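Side-chain contacts in gamma-glutamyltranspeptidase (Streptomyces lincolnensis, PDB 6J3A), which probably acts on gamma-glutamyl or related amide bonds, as a member of the LmbA-like gamma-glutamyltranspeptidase homologues of the N-terminal nucleophile clan: residues D235-G238 with E239-G243; T244-A247 with A248-A251; T262-N266 with G267-C271. All blocks are in the same frame, centred on the assembly; numbering follows the deposited sequence.

Contact 1 of 3, residues D235-G238 with E239-G243; sequences DTSG and ERHTG
With CG of Asp235 (chi1 66°) and OG of Ser237 (chi1 73°) each turned back between its own backbone N and carbonyl carbon, both side chains fold over the turn they belong to and meet His241 and Glu239 just beyond it. The motif is an Asx turn superposed on a type I beta turn from Asp235 to Gly238, and it links the two short antiparallel strands 233-234 and 240-241. Asp235 OD1 accepts the Ser237 backbone N at 2.8 Å, on the anti side and somewhat out of the carboxylate plane. The approach of Ser237 OG to the same oxygen is too short to be trusted in detail. Glu239 N donates to Ser237 OG at 3.2 Å in a nearly straight bond, N-H...O 164°. The chain is closed a second time by Asp235 N, which donates to Glu239 O at 3.3 Å.

Strand 240-241 brings the His241 ring alongside this polar loop. Ser237 OG and Asp235 OD2 both lie at its edge, near the ring plane. Leu104 touches the imidazole from another loop, whereas Arg240, whose CB points away from the turn, forms a salt bridge with Glu162. At the ring edge, His241 CD2 lies 2.9 Å from Asp235 OD2, while NE2 lies 3.1 Å from Ser237 OG.

Contact 2 of 3, residues T244-A247 with A248-A251; sequences TLTA and ADLA
Thr246 and Asp249 lie at about a right angle to each other, and between them they form a capping box at the start of helix 247-252. Thr246 is the N-cap. Its OG1, held between the backbone N and the carbonyl carbon (chi1 79°), faces the first turn and accepts from Asp249 N at 3.2 Å with an N-H...O angle of 159°. Asp249 answers in the reverse direction: its CG is anti to the carbonyl carbon (chi1 -70°), which swings the carboxylate back over the cap, where OD2 takes the Thr246 backbone N at 2.9 Å through its anti lone pair. The other oxygen, OD1, is engaged by Ala83 N from a neighbouring loop.

A water adds to the cap, accepting from Ala248 N at 2.8 Å and making a weak hydrogen bond with Thr246 OG1. The helical pattern begins weakly, Leu250 N to Thr246 O, and is well made at Ala251 N to Ala247 O, 3.0 Å.

The apolar side is made by two leucines that also meet at about a right angle, Leu245 CD1 touching Leu250 CD2 at 4.2 Å. The same CD1 reaches Asp249 CB, so the hydrophobic pair adjoins the stem of the capping carboxylate. Leu245 rests on Ala229 and Leu250 on Ala222 and Val226, all of helix 220-229.

Chemically, first-turn amides that have no preceding helical carbonyl are supplied with a hydroxyl and a water, and the carboxylate, beside the positive end of the helix dipole, is probably stabilised as an anion.

Contact 3 of 3, residues T262-N266 with G267-C271; sequences TYDWN and GWTVC
Backbone hydrogen bonds set the frame in which Trp265 meets Trp268: a beta hairpin with a two-residue loop, Asn266-Gly267, in a type I' turn. Trp265 N donates to Trp268 O at 2.7 Å, and Trp268 N returns a bond to Trp265 O at 2.9 Å. Tyr263 and Val270 form the next hydrogen-bonded pair.

The aromatic contact lies on the face shared with Tyr263 and Val270. The two indoles are nearly parallel, planes at 24°, but slid so far apart that they barely overlap; Trp265 CZ3 approaches Trp268 CD1 at 4.0 Å. Asn266 CB lies over the centre of the Trp265 ring. Helix 506-519 packs against both tryptophans, and Arg490 makes a cation-pi contact with Trp268.

Polar and small side chains occupy the other face. Asp264 and Thr269 lie side by side, and Thr269 OG1 donates to Asp264 OD1 at 2.8 Å, meeting it from 56° above the carboxylate plane. Farther along, Thr262 CG2 touches Cys271 SG at 3.9 Å.

This division implies a two-sided hairpin, in which aromatic and aliphatic groups join the sheet to its helices while a hydroxyl-carboxylate bond ties the strands together on the reverse.

Overall arrangement
Three local contacts solve the same problem, turning the chain or starting a helix, with different chemistry. Contacts 1 and 2 adjoin in sequence, with centres 19 Å apart, and carry the chain from strand 240-241 into helix 247-252. Contact 3 lies about 39 Å from contact 2, centre to centre, and across the chain's centre from contact 1. All three are partly buried, with both buried and exposed residues. Contact 1 is almost wholly polar, contact 2 combines a polar cap with a leucine pair against helix 220-229, and contact 3, in the extended antiparallel framework, puts its aromatic face against helices and relies chiefly on backbone pairing.

Contact 1 of 3, residues D235-G238 with E239-G243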
# COMPACT_ATOMS: atom_id res chain seq x y z
N ASP A 235 -27.60 24.27 -17.48
CA ASP A 235 -26.19 23.98 -17.71
C ASP A 235 -25.33 25.24 -17.53
O ASP A 235 -25.81 26.24 -17.02
CB ASP A 235 -26.01 23.32 -19.07
CG ASP A 235 -26.37 24.23 -20.23
OD1 ASP A 235 -26.20 25.46 -20.15
OD2 ASP A 235 -26.79 23.67 -21.25
N THR A 236 -24.06 25.16 -17.94
CA THR A 236 -23.12 26.29 -17.82
C THR A 236 -23.50 27.57 -18.60
O THR A 236 -23.06 28.66 -18.24
CB THR A 236 -21.69 25.89 -18.26
OG1 THR A 236 -21.73 25.29 -19.56
CG2 THR A 236 -21.06 24.92 -17.27
N SER A 237 -24.30 27.43 -19.66
CA SER A 237 -24.84 28.58 -20.43
C SER A 237 -25.75 29.51 -19.61
O SER A 237 -25.83 30.71 -19.89
CB SER A 237 -25.59 28.11 -21.69
OG SER A 237 -26.85 27.53 -21.37
N GLY A 238 -26.43 28.95 -18.61
CA GLY A 238 -27.41 29.67 -17.80
C GLY A 238 -28.85 29.38 -18.20
O GLY A 238 -29.78 29.83 -17.52
N GLU A 239 -29.03 28.61 -19.29
CA GLU A 239 -30.36 28.19 -19.76
C GLU A 239 -30.55 26.72 -19.53
O GLU A 239 -29.58 25.97 -19.42
CB GLU A 239 -30.53 28.41 -21.26
CG GLU A 239 -30.39 29.85 -21.72
CD GLU A 239 -30.34 29.97 -23.24
OE1 GLU A 239 -29.42 29.39 -23.86
OE2 GLU A 239 -31.21 30.66 -23.81
N ARG A 240 -31.81 26.31 -19.51
CA ARG A 240 -32.14 24.90 -19.50
C ARG A 240 -32.11 24.42 -20.93
O ARG A 240 -32.84 24.93 -21.79
CB ARG A 240 -33.49 24.65 -18.82
CG ARG A 240 -33.44 24.97 -17.34
CD ARG A 240 -34.71 24.63 -16.57
NE ARG A 240 -34.73 25.41 -15.32
CZ ARG A 240 -35.31 26.60 -15.14
NH1 ARG A 240 -36.01 27.20 -16.10
NH2 ARG A 240 -35.19 27.19 -13.97
N HIS A 241 -31.23 23.46 -21.20
CA HIS A 241 -31.15 22.85 -22.52
C HIS A 241 -31.57 21.40 -22.44
O HIS A 241 -31.65 20.81 -21.35
CB HIS A 241 -29.76 23.01 -23.11
CG HIS A 241 -29.43 24.43 -23.48
ND1 HIS A 241 -30.12 25.12 -24.46
CD2 HIS A 241 -28.51 25.29 -23.00
CE1 HIS A 241 -29.63 26.34 -24.57
NE2 HIS A 241 -28.64 26.47 -23.70
N THR A 242 -31.86 20.85 -23.61
CA THR A 242 -32.27 19.47 -23.74
C THR A 242 -31.24 18.74 -24.61
O THR A 242 -30.53 19.35 -25.41
CB THR A 242 -33.70 19.40 -24.32
OG1 THR A 242 -34.26 18.12 -24.03
CG2 THR A 242 -33.74 19.65 -25.84
N GLY A 243 -31.15 17.43 -24.44
CA GLY A 243 -30.20 16.62 -25.19
C GLY A 243 -30.85 16.02 -26.42
O GLY A 243 -32.05 15.71 -26.40

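Contact 2 of 3, residues T244-A247 with A248-A251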
# COMPACT_ATOMS: atom_id res chain seq x y z
N THR A 244 -30.07 15.86 -27.48
CA THR A 244 -30.54 15.30 -28.75
C THR A 244 -30.46 13.79 -28.76
O THR A 244 -30.92 13.16 -29.71
CB THR A 244 -29.72 15.81 -29.95
OG1 THR A 244 -28.36 15.36 -29.84
CG2 THR A 244 -29.74 17.33 -30.02
N LEU A 245 -29.85 13.21 -27.73
CA LEU A 245 -29.77 11.76 -27.55
C LEU A 245 -31.15 11.09 -27.66
O LEU A 245 -32.15 11.63 -27.19
CB LEU A 245 -29.14 11.45 -26.18
CG LEU A 245 -28.74 9.98 -25.95
CD1 LEU A 245 -27.38 9.68 -26.56
CD2 LEU A 245 -28.74 9.64 -24.47
N THR A 246 -31.17 9.92 -28.29
CA THR A 246 -32.41 9.18 -28.58
C THR A 246 -32.23 7.70 -28.29
O THR A 246 -31.11 7.20 -28.17
CB THR A 246 -32.82 9.28 -30.07
OG1 THR A 246 -32.03 8.38 -30.85
CG2 THR A 246 -32.66 10.71 -30.61
N ALA A 247 -33.35 6.99 -28.25
CA ALA A 247 -33.39 5.53 -28.05
C ALA A 247 -32.52 4.78 -29.05
O ALA A 247 -31.77 3.89 -28.66
CB ALA A 247 -34.82 5.03 -28.15
N ALA A 248 -32.64 5.15 -30.32
CA ALA A 248 -31.84 4.56 -31.41
C ALA A 248 -30.32 4.83 -31.35
O ALA A 248 -29.55 3.99 -31.82
CB ALA A 248 -32.37 5.00 -32.76
N ASP A 249 -29.90 5.99 -30.84
CA ASP A 249 -28.46 6.25 -30.63
C ASP A 249 -27.87 5.16 -29.74
O ASP A 249 -26.79 4.62 -30.02
CB ASP A 249 -28.19 7.60 -29.94
CG ASP A 249 -28.48 8.79 -30.83
OD1 ASP A 249 -27.91 8.90 -31.93
OD2 ASP A 249 -29.25 9.67 -30.40
N LEU A 250 -28.58 4.87 -28.64
CA LEU A 250 -28.17 3.84 -27.69
C LEU A 250 -28.25 2.46 -28.29
O LEU A 250 -27.30 1.71 -28.20
CB LEU A 250 -29.02 3.87 -26.42
CG LEU A 250 -28.98 5.18 -25.63
CD1 LEU A 250 -29.72 4.98 -24.32
CD2 LEU A 250 -27.58 5.69 -25.35
N ALA A 251 -29.38 2.15 -28.93
CA ALA A 251 -29.61 0.83 -29.54
C ALA A 251 -28.54 0.44 -30.59
O ALA A 251 -28.18 -0.73 -30.72
CB ALA A 251 -31.01 0.77 -30.14
O HOH W 1 -34.77 6.76 -31.06

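Contact 3 of 3, residues T262-N266 with G267-C271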
# COMPACT_ATOMS: atom_id res chain seq x y z
N THR A 262 1.27 2.86 -32.02
CA THR A 262 2.51 2.39 -31.42
C THR A 262 3.70 3.17 -31.93
O THR A 262 3.68 3.70 -33.02
CB THR A 262 2.81 0.93 -31.76
OG1 THR A 262 3.04 0.83 -33.17
CG2 THR A 262 1.66 -0.00 -31.35
N TYR A 263 4.75 3.21 -31.12
CA TYR A 263 5.99 3.85 -31.51
C TYR A 263 7.17 3.17 -30.81
O TYR A 263 7.17 3.00 -29.59
CB TYR A 263 5.95 5.33 -31.19
CG TYR A 263 7.12 6.08 -31.75
CD1 TYR A 263 7.28 6.23 -33.13
CD2 TYR A 263 8.10 6.62 -30.91
CE1 TYR A 263 8.37 6.90 -33.66
CE2 TYR A 263 9.19 7.30 -31.43
CZ TYR A 263 9.33 7.44 -32.80
OH TYR A 263 10.40 8.11 -33.32
N ASP A 264 8.16 2.79 -31.61
CA ASP A 264 9.39 2.19 -31.14
C ASP A 264 10.41 3.27 -30.72
O ASP A 264 10.73 4.17 -31.49
CB ASP A 264 9.97 1.29 -32.22
CG ASP A 264 9.12 0.03 -32.46
OD1 ASP A 264 8.06 -0.15 -31.80
OD2 ASP A 264 9.51 -0.79 -33.30
N TRP A 265 10.88 3.17 -29.48
CA TRP A 265 11.87 4.09 -28.94
C TRP A 265 12.85 3.38 -28.00
O TRP A 265 12.44 2.83 -26.98
CB TRP A 265 11.20 5.26 -28.20
CG TRP A 265 12.17 6.17 -27.51
CD1 TRP A 265 12.87 7.22 -28.07
CD2 TRP A 265 12.57 6.12 -26.14
NE1 TRP A 265 13.67 7.82 -27.11
CE2 TRP A 265 13.51 7.16 -25.93
CE3 TRP A 265 12.24 5.28 -25.06
CZ2 TRP A 265 14.10 7.38 -24.68
CZ3 TRP A 265 12.83 5.50 -23.83
CH2 TRP A 265 13.75 6.54 -23.65
N ASN A 266 14.13 3.40 -28.37
CA ASN A 266 15.24 3.00 -27.48
C ASN A 266 15.05 1.60 -26.85
O ASN A 266 15.23 1.41 -25.64
CB ASN A 266 15.42 4.07 -26.41
CG ASN A 266 16.58 3.79 -25.48
OD1 ASN A 266 17.71 3.64 -25.92
ND2 ASN A 266 16.29 3.70 -24.18
N GLY A 267 14.65 0.63 -27.67
CA GLY A 267 14.42 -0.75 -27.22
C GLY A 267 13.00 -1.05 -26.78
O GLY A 267 12.62 -2.23 -26.68
N TRP A 268 12.23 -0.00 -26.50
CA TRP A 268 10.83 -0.11 -26.09
C TRP A 268 9.86 0.18 -27.24
O TRP A 268 10.20 0.86 -28.21
CB TRP A 268 10.48 0.87 -24.97
CG TRP A 268 11.36 0.88 -23.77
CD1 TRP A 268 12.59 1.47 -23.67
CD2 TRP A 268 11.07 0.35 -22.47
NE1 TRP A 268 13.09 1.31 -22.40
CE2 TRP A 268 12.18 0.63 -21.64
CE3 TRP A 268 9.99 -0.35 -21.93
CZ2 TRP A 268 12.24 0.23 -20.31
CZ3 TRP A 268 10.05 -0.74 -20.60
CH2 TRP A 268 11.16 -0.45 -19.81
N THR A 269 8.65 -0.34 -27.08
CA THR A 269 7.49 0.06 -27.87
C THR A 269 6.44 0.53 -26.89
O THR A 269 6.10 -0.20 -25.97
CB THR A 269 6.91 -1.12 -28.66
OG1 THR A 269 7.94 -1.73 -29.44
CG2 THR A 269 5.76 -0.66 -29.58
N VAL A 270 5.92 1.73 -27.09
CA VAL A 270 4.79 2.21 -26.29
C VAL A 270 3.51 2.05 -27.10
O VAL A 270 3.48 2.43 -28.26
CB VAL A 270 4.96 3.67 -25.89
CG1 VAL A 270 3.84 4.07 -24.94
CG2 VAL A 270 6.31 3.88 -25.22
N CYS A 271 2.48 1.49 -26.48
CA CYS A 271 1.15 1.32 -27.08
C CYS A 271 0.15 2.28 -26.47
O CYS A 271 0.08 2.41 -25.25
CB CYS A 271 0.66 -0.11 -26.90
SG CYS A 271 1.77 -1.33 -27.64